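Local coordinates for protein putative peptidase (PDB 3CE2) that probably acts as a zinc-dependent oligopeptidase of the M3B family, degrading a variety of small bioactive peptides, at residues L504-Y509 / I513-L518; S293-Y298 / T468-V473; D41-K46 / P51-L56. All coordinates share one frame; numbering follows the deposited sequence.

Contact 1 (L504-Y509 / I513-L518); sequences LQNEFY and ITFDVL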
# COMPACT_ATOMS: atom_id res chain seq x y z
N LEU A 504 -3.45 0.86 25.22
CA LEU A 504 -2.59 1.11 24.08
C LEU A 504 -2.43 2.60 23.81
O LEU A 504 -1.31 3.09 23.62
CB LEU A 504 -3.08 0.39 22.83
CG LEU A 504 -2.43 -0.94 22.45
CD1 LEU A 504 -2.28 -1.86 23.66
CD2 LEU A 504 -3.28 -1.61 21.37
N GLN A 505 -3.54 3.34 23.79
CA GLN A 505 -3.42 4.78 23.52
C GLN A 505 -2.50 5.36 24.55
O GLN A 505 -1.79 6.34 24.33
CB GLN A 505 -4.76 5.47 23.61
CG GLN A 505 -5.69 5.10 22.47
CD GLN A 505 -7.06 5.66 22.67
OE1 GLN A 505 -7.80 5.18 23.52
NE2 GLN A 505 -7.41 6.69 21.91
N ASN A 506 -2.50 4.71 25.70
CA ASN A 506 -1.71 5.17 26.79
C ASN A 506 -0.24 4.90 26.61
O ASN A 506 0.56 5.81 26.76
CB ASN A 506 -2.21 4.54 28.06
CG ASN A 506 -2.48 5.56 29.09
OD1 ASN A 506 -1.54 6.16 29.62
ND2 ASN A 506 -3.76 5.85 29.32
N GLU A 507 0.11 3.66 26.29
CA GLU A 507 1.51 3.32 26.00
C GLU A 507 2.10 4.25 24.94
O GLU A 507 3.29 4.52 24.96
CB GLU A 507 1.69 1.85 25.58
CG GLU A 507 1.22 0.85 26.64
CD GLU A 507 1.45 -0.62 26.25
OE1 GLU A 507 2.63 -1.03 26.18
OE2 GLU A 507 0.45 -1.37 26.02
N PHE A 508 1.28 4.77 24.03
CA PHE A 508 1.82 5.57 22.95
C PHE A 508 1.73 7.04 23.23
O PHE A 508 2.61 7.80 22.89
CB PHE A 508 1.09 5.28 21.64
CG PHE A 508 1.48 3.99 21.00
CD1 PHE A 508 2.35 3.97 19.93
CD2 PHE A 508 0.98 2.79 21.45
CE1 PHE A 508 2.72 2.77 19.34
CE2 PHE A 508 1.33 1.59 20.85
CZ PHE A 508 2.21 1.59 19.80
N TYR A 509 0.64 7.45 23.86
CA TYR A 509 0.33 8.86 23.87
C TYR A 509 0.21 9.40 25.27
O TYR A 509 0.01 10.61 25.44
CB TYR A 509 -0.99 9.07 23.13
CG TYR A 509 -0.94 8.70 21.67
CD1 TYR A 509 -0.20 9.46 20.77
CD2 TYR A 509 -1.64 7.61 21.18
CE1 TYR A 509 -0.15 9.14 19.42
CE2 TYR A 509 -1.59 7.27 19.85
CZ TYR A 509 -0.85 8.04 18.97
OH TYR A 509 -0.80 7.68 17.64
N ILE A 513 -0.71 13.33 25.52
CA ILE A 513 -2.09 13.57 25.10
C ILE A 513 -3.03 13.60 26.29
O ILE A 513 -2.95 12.75 27.18
CB ILE A 513 -2.59 12.47 24.10
CG1 ILE A 513 -1.80 12.54 22.79
CG2 ILE A 513 -4.07 12.66 23.79
CD1 ILE A 513 -2.25 13.68 21.92
N THR A 514 -3.93 14.58 26.29
CA THR A 514 -5.02 14.57 27.23
C THR A 514 -6.21 13.86 26.57
O THR A 514 -6.65 14.26 25.49
CB THR A 514 -5.41 15.99 27.59
OG1 THR A 514 -4.28 16.65 28.19
CG2 THR A 514 -6.67 16.03 28.50
N PHE A 515 -6.71 12.81 27.19
CA PHE A 515 -7.79 12.04 26.61
C PHE A 515 -9.13 12.72 26.77
O PHE A 515 -9.33 13.46 27.71
CB PHE A 515 -7.86 10.64 27.22
CG PHE A 515 -6.65 9.82 26.93
CD1 PHE A 515 -5.72 10.24 25.98
CD2 PHE A 515 -6.45 8.61 27.57
CE1 PHE A 515 -4.59 9.49 25.68
CE2 PHE A 515 -5.31 7.84 27.27
CZ PHE A 515 -4.38 8.30 26.32
N ASP A 516 -10.03 12.50 25.82
CA ASP A 516 -11.41 12.91 25.99
C ASP A 516 -12.17 11.69 26.45
O ASP A 516 -11.62 10.59 26.44
CB ASP A 516 -11.97 13.50 24.72
CG ASP A 516 -11.38 14.85 24.41
OD1 ASP A 516 -12.00 15.89 24.79
OD2 ASP A 516 -10.30 14.88 23.80
N VAL A 517 -13.41 11.85 26.88
CA VAL A 517 -14.13 10.74 27.53
C VAL A 517 -14.42 9.58 26.58
O VAL A 517 -14.57 8.46 27.02
CB VAL A 517 -15.42 11.21 28.25
CG1 VAL A 517 -15.08 12.17 29.35
CG2 VAL A 517 -16.37 11.92 27.27
N LEU A 518 -14.49 9.84 25.27
CA LEU A 518 -14.80 8.77 24.34
C LEU A 518 -13.64 8.39 23.43
O LEU A 518 -13.80 7.64 22.46
CB LEU A 518 -16.03 9.15 23.52
CG LEU A 518 -17.24 9.17 24.46
CD1 LEU A 518 -18.52 9.56 23.74
CD2 LEU A 518 -17.42 7.82 25.24
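Phe515 brings the rim of its ring, not a face, to the final turns of helix 494-509. Near the ring plane its edge meets Gln505 O, Tyr509 CB and Asn506 ND2, and on its own side of the contact Ile513 CG2 also lies at the edge. A second ring, the Tyr509 phenol, has Phe508 CB over one face near the rim, an edge-to-face partner in Phe313, and Ile513 CG1 approaching it obliquely.

The motif is the C-terminal end of a helix with the following loop folded back along it, within the helical peptidase M3 fold. A backbone bond secures the turn: Ile513 N donates to Tyr509 O at 2.8 Å, nearly straight at 169°. Ile513, apolar and branched, suits the place beside the Tyr509 stem, where its CG1 lies 3.6 Å from Tyr509 CB. Two residues on, the larger Phe515 reaches back to the preceding turn. Its CG stands anti to the carbonyl carbon (chi1 -64°), which directs CZ to 3.9 Å from Gln505 CB. Gln505 combines an aliphatic stem for this ring with a polar end bonded through NE2 to Ser519 O, so its amide is used further along the loop.

Thr514 pairs through its backbone with Phe311, and Asp516 OD2 hydrogen-bonds His312 ND1. His312 and Asp310 bind a zinc ion, so Asp516 probably acts as a second-shell residue, its bond to ND1 consistent with holding the histidine ring in one rotation. This zinc site is distinct from the one at the HExxH helix. At the exposed border of the contact, the Asn506 amide stands 79° from the plane of the Phe515 ring, with ND2 3.3 Å from CE2.

Contact 2 (S293-Y298 / T468-V473); sequences SLITKY and TLFRQV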
# COMPACT_ATOMS: atom_id res chain seq x y z
N SER A 293 8.57 7.94 23.34
CA SER A 293 9.10 9.27 23.68
C SER A 293 9.23 10.15 22.44
O SER A 293 9.18 11.38 22.52
CB SER A 293 10.44 9.17 24.41
OG SER A 293 11.41 8.47 23.64
N LEU A 294 9.37 9.53 21.27
CA LEU A 294 9.48 10.33 20.07
C LEU A 294 8.16 11.02 19.77
O LEU A 294 8.14 12.17 19.34
CB LEU A 294 9.99 9.51 18.89
CG LEU A 294 11.51 9.47 18.75
CD1 LEU A 294 11.90 9.08 17.37
CD2 LEU A 294 12.13 10.82 19.06
N ILE A 295 7.06 10.34 20.04
CA ILE A 295 5.75 10.96 19.95
C ILE A 295 5.73 12.12 20.93
O ILE A 295 5.47 13.27 20.55
CB ILE A 295 4.60 9.95 20.24
CG1 ILE A 295 4.47 8.93 19.12
CG2 ILE A 295 3.25 10.64 20.40
CD1 ILE A 295 3.67 7.72 19.55
N THR A 296 6.04 11.84 22.19
CA THR A 296 6.06 12.89 23.21
C THR A 296 6.83 14.12 22.72
O THR A 296 6.32 15.22 22.78
CB THR A 296 6.68 12.41 24.49
OG1 THR A 296 6.19 11.09 24.80
CG2 THR A 296 6.33 13.33 25.59
N LYS A 297 8.05 13.93 22.23
CA LYS A 297 8.85 15.08 21.76
C LYS A 297 8.11 15.90 20.73
O LYS A 297 7.93 17.10 20.91
CB LYS A 297 10.19 14.65 21.17
CG LYS A 297 11.37 14.78 22.11
CD LYS A 297 12.60 14.06 21.55
CE LYS A 297 13.81 14.16 22.50
NZ LYS A 297 14.77 13.04 22.30
N TYR A 298 7.70 15.23 19.65
CA TYR A 298 7.13 15.91 18.48
C TYR A 298 5.88 16.68 18.82
O TYR A 298 5.78 17.85 18.47
CB TYR A 298 6.81 14.94 17.33
CG TYR A 298 6.14 15.62 16.15
CD1 TYR A 298 6.66 16.79 15.60
CD2 TYR A 298 4.97 15.08 15.58
CE1 TYR A 298 6.05 17.42 14.51
CE2 TYR A 298 4.35 15.70 14.49
CZ TYR A 298 4.90 16.87 13.96
OH TYR A 298 4.30 17.47 12.89
N THR A 468 1.94 7.33 9.59
CA THR A 468 2.11 6.07 8.90
C THR A 468 3.00 5.08 9.65
O THR A 468 2.93 3.87 9.40
CB THR A 468 2.45 6.18 7.37
OG1 THR A 468 3.69 5.54 7.08
CG2 THR A 468 2.45 7.61 6.89
N LEU A 469 3.80 5.55 10.60
CA LEU A 469 4.60 4.60 11.37
C LEU A 469 4.00 4.29 12.74
O LEU A 469 3.56 3.17 12.99
CB LEU A 469 6.04 5.08 11.48
CG LEU A 469 6.94 4.46 12.55
CD1 LEU A 469 6.70 2.99 12.70
CD2 LEU A 469 8.40 4.70 12.22
N PHE A 470 3.96 5.28 13.62
CA PHE A 470 3.49 5.06 15.00
C PHE A 470 2.02 4.66 15.10
O PHE A 470 1.68 3.65 15.74
CB PHE A 470 3.80 6.27 15.89
CG PHE A 470 5.25 6.38 16.23
CD1 PHE A 470 5.75 5.80 17.38
CD2 PHE A 470 6.12 7.00 15.36
CE1 PHE A 470 7.11 5.85 17.68
CE2 PHE A 470 7.48 7.07 15.67
CZ PHE A 470 7.97 6.49 16.82
N ARG A 471 1.16 5.46 14.47
CA ARG A 471 -0.26 5.18 14.53
C ARG A 471 -0.57 3.81 13.96
O ARG A 471 -1.41 3.11 14.49
CB ARG A 471 -1.09 6.26 13.85
CG ARG A 471 -2.57 6.02 14.08
CD ARG A 471 -3.36 7.28 14.36
NE ARG A 471 -4.01 7.87 13.18
CZ ARG A 471 -5.28 7.66 12.82
NH1 ARG A 471 -5.77 8.27 11.74
NH2 ARG A 471 -6.06 6.85 13.54
N GLN A 472 0.12 3.40 12.89
CA GLN A 472 -0.12 2.05 12.33
C GLN A 472 0.34 0.94 13.26
O GLN A 472 -0.25 -0.13 13.32
CB GLN A 472 0.53 1.90 10.97
CG GLN A 472 0.16 3.04 10.02
CD GLN A 472 -1.34 3.14 9.83
OE1 GLN A 472 -2.00 2.14 9.59
NE2 GLN A 472 -1.88 4.34 9.94
N VAL A 473 1.41 1.20 14.01
CA VAL A 473 1.94 0.17 14.88
C VAL A 473 1.00 0.03 16.10
O VAL A 473 0.75 -1.07 16.62
CB VAL A 473 3.38 0.50 15.28
CG1 VAL A 473 3.86 -0.42 16.39
CG2 VAL A 473 4.30 0.41 14.07
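Phe470 and Ile295 make a CH-pi contact between helix 451-487 and helix 292-306. Ile295 CG1 lies over one face of the Phe470 ring, 4.2 Å from its centroid and 27° off the normal. The two side chains run antiparallel alongside one another, each reaching toward the other helix, so the contact is made along their lengths. In Phe470, a chi1 of -73° swings the ring off its own helix and across to 292-306.

The remaining contacts across the pair are plain apolar packing. Ile295 CD1 is 3.6 Å from Phe470 CD1, at the inner part of the ring, while Leu294 CB comes obliquely to the far end, 4.2 Å from Phe470 CZ. Two neighbouring residues of one helix thus touch a single ring near CG and CD1 and at CZ. The longer branch of Ile295 suits this place because it lays its methylene CG1 over the face and carries the methyl CD1 to the rim. Leu294 contributes its CB, and its side chain also packs on Ile603 of helix 590-607.

Aromatic stacking extends the cluster beyond the two segments. Phe466, one turn earlier on helix 451-487, stacks with Phe470 and also meets the ring of Tyr298, whose hydroxyl is bonded to Asp463. Helix 590-607 also sets Phe596 against Phe470, so three helices share this core of the peptidase M3 fold, away from the annotated zinc sites.

All three residues that touch are buried and apolar. Their contact therefore rests on shape complementarity and dispersion, with no polar pairing between the two segments.

Contact 3 (D41-K46 / P51-L56); sequences DSFGLK and PTWPAL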
# COMPACT_ATOMS: atom_id res chain seq x y z
N ASP A 41 -8.27 -10.76 -30.67
CA ASP A 41 -8.90 -11.76 -31.52
C ASP A 41 -8.16 -13.12 -31.53
O ASP A 41 -8.81 -14.16 -31.38
CB ASP A 41 -9.12 -11.22 -32.94
CG ASP A 41 -10.29 -10.23 -33.04
OD1 ASP A 41 -11.08 -10.12 -32.07
OD2 ASP A 41 -10.43 -9.55 -34.08
N SER A 42 -6.83 -13.10 -31.68
CA SER A 42 -6.03 -14.35 -31.77
C SER A 42 -6.54 -15.43 -30.83
O SER A 42 -6.45 -16.62 -31.12
CB SER A 42 -4.54 -14.13 -31.44
OG SER A 42 -4.21 -12.77 -31.24
N PHE A 43 -7.06 -15.00 -29.69
CA PHE A 43 -7.52 -15.94 -28.69
C PHE A 43 -8.71 -16.78 -29.15
O PHE A 43 -8.85 -17.94 -28.74
CB PHE A 43 -7.80 -15.22 -27.37
CG PHE A 43 -6.56 -14.89 -26.61
CD1 PHE A 43 -5.76 -15.90 -26.09
CD2 PHE A 43 -6.17 -13.58 -26.42
CE1 PHE A 43 -4.61 -15.61 -25.40
CE2 PHE A 43 -5.02 -13.27 -25.72
CZ PHE A 43 -4.24 -14.29 -25.21
N GLY A 44 -9.55 -16.21 -30.01
CA GLY A 44 -10.79 -16.88 -30.40
C GLY A 44 -11.57 -17.30 -29.16
O GLY A 44 -11.50 -18.45 -28.73
N LEU A 45 -12.30 -16.35 -28.58
CA LEU A 45 -13.18 -16.64 -27.45
C LEU A 45 -14.15 -17.77 -27.82
O LEU A 45 -14.61 -17.85 -28.96
CB LEU A 45 -13.95 -15.37 -27.05
CG LEU A 45 -14.29 -15.07 -25.58
CD1 LEU A 45 -14.68 -13.60 -25.44
CD2 LEU A 45 -15.37 -15.99 -24.98
N LYS A 46 -14.44 -18.64 -26.86
CA LYS A 46 -15.35 -19.76 -27.10
C LYS A 46 -16.71 -19.51 -26.44
O LYS A 46 -17.46 -18.62 -26.85
CB LYS A 46 -14.72 -21.06 -26.55
CG LYS A 46 -15.16 -22.35 -27.25
CD LYS A 46 -14.20 -22.78 -28.37
CE LYS A 46 -14.52 -22.10 -29.69
NZ LYS A 46 -13.42 -22.26 -30.67
N PRO A 51 -14.00 -24.73 -23.45
CA PRO A 51 -12.68 -24.16 -23.07
C PRO A 51 -11.96 -23.37 -24.17
O PRO A 51 -11.87 -23.83 -25.31
CB PRO A 51 -11.86 -25.39 -22.67
CG PRO A 51 -12.48 -26.52 -23.42
CD PRO A 51 -13.96 -26.21 -23.49
N THR A 52 -11.44 -22.20 -23.82
CA THR A 52 -10.77 -21.31 -24.79
C THR A 52 -9.28 -21.63 -24.95
O THR A 52 -8.67 -21.34 -25.99
CB THR A 52 -10.92 -19.85 -24.36
OG1 THR A 52 -12.16 -19.68 -23.65
CG2 THR A 52 -10.88 -18.91 -25.57
N TRP A 53 -8.70 -22.19 -23.90
CA TRP A 53 -7.37 -22.76 -23.95
C TRP A 53 -7.49 -24.25 -23.62
O TRP A 53 -7.71 -24.62 -22.46
CB TRP A 53 -6.48 -22.05 -22.94
CG TRP A 53 -6.30 -20.61 -23.27
CD1 TRP A 53 -5.49 -20.08 -24.24
CD2 TRP A 53 -6.98 -19.50 -22.67
NE1 TRP A 53 -5.61 -18.71 -24.26
CE2 TRP A 53 -6.52 -18.33 -23.31
CE3 TRP A 53 -7.92 -19.39 -21.64
CZ2 TRP A 53 -6.97 -17.06 -22.95
CZ3 TRP A 53 -8.38 -18.13 -21.29
CH2 TRP A 53 -7.89 -16.98 -21.94
N PRO A 54 -7.37 -25.11 -24.64
CA PRO A 54 -7.49 -26.55 -24.39
C PRO A 54 -6.12 -27.06 -23.93
O PRO A 54 -6.02 -27.98 -23.12
CB PRO A 54 -7.90 -27.12 -25.76
CG PRO A 54 -7.75 -25.97 -26.79
CD PRO A 54 -7.09 -24.81 -26.06
N ALA A 55 -5.08 -26.42 -24.46
CA ALA A 55 -3.70 -26.57 -24.01
C ALA A 55 -3.53 -26.51 -22.48
O ALA A 55 -2.58 -27.07 -21.93
CB ALA A 55 -2.83 -25.52 -24.69
N LEU A 56 -4.45 -25.85 -21.79
CA LEU A 56 -4.32 -25.69 -20.36
C LEU A 56 -5.23 -26.60 -19.57
O LEU A 56 -5.38 -26.43 -18.37
CB LEU A 56 -4.56 -24.24 -19.97
CG LEU A 56 -3.44 -23.26 -20.34
CD1 LEU A 56 -3.94 -21.83 -20.32
CD2 LEU A 56 -2.26 -23.42 -19.40
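Phe43 and Trp53 meet rim to rim between the C-terminal end of helix 33-42 and the surface loop that follows it, which comes back alongside. Gly44, at the helix exit, has positive phi, a conformation that a residue without a side chain adopts easily.

Phe43 keeps its CG on the backbone N side, and this turns the ring toward Trp53. The planes stand 79° apart and the centroids of the phenyl and the indole five-membered ring 5.5 Å apart. Phe43 CD1 lies at the indole edge, 3.6 Å from Trp53 CZ2. Both aromatics also pack inward: Phe43 reaches Leu83 and Leu86 and makes a cation-pi contact with Lys82, while Trp53 is set edge-to-face against Phe117.

Thr52 CG2, roughly anti to the backbone N, lies against the 44-46 backbone, 3.7 Å from Leu45 CA; a small methyl suits this close backbone surface. The backbone N of Thr52 and that of Trp53 are both held by Glu120, tying the returning loop to helix 101-120. Lys46 bends at chi2 and chi3 (94° and -86°), so that only the aliphatic part of this exposed side chain follows the neighbouring backbone, with CD 4.0 Å from Pro51 O.

How the contacts relate
From the N terminus, contact 3 comes first and closes a short surface loop after helix 33-42, tying it to helices 66-96 and 101-120. Contact 2 opens at 293-298 and closes at 468-473, a long loop that spans the HExxH helix and brings helix 292-306 against helix 451-487. Contact 1 then closes a short turn after helix 494-509. The three follow in series, so none nests in or crosses another. Contacts 1 and 2 nevertheless touch in space: Tyr509 CD1 lies 3.7 Å from Ile295 CG2, making them one packed region. Contact 3 lies on the opposite side of the chain's centre, its centre about 54 Å from that of contact 2.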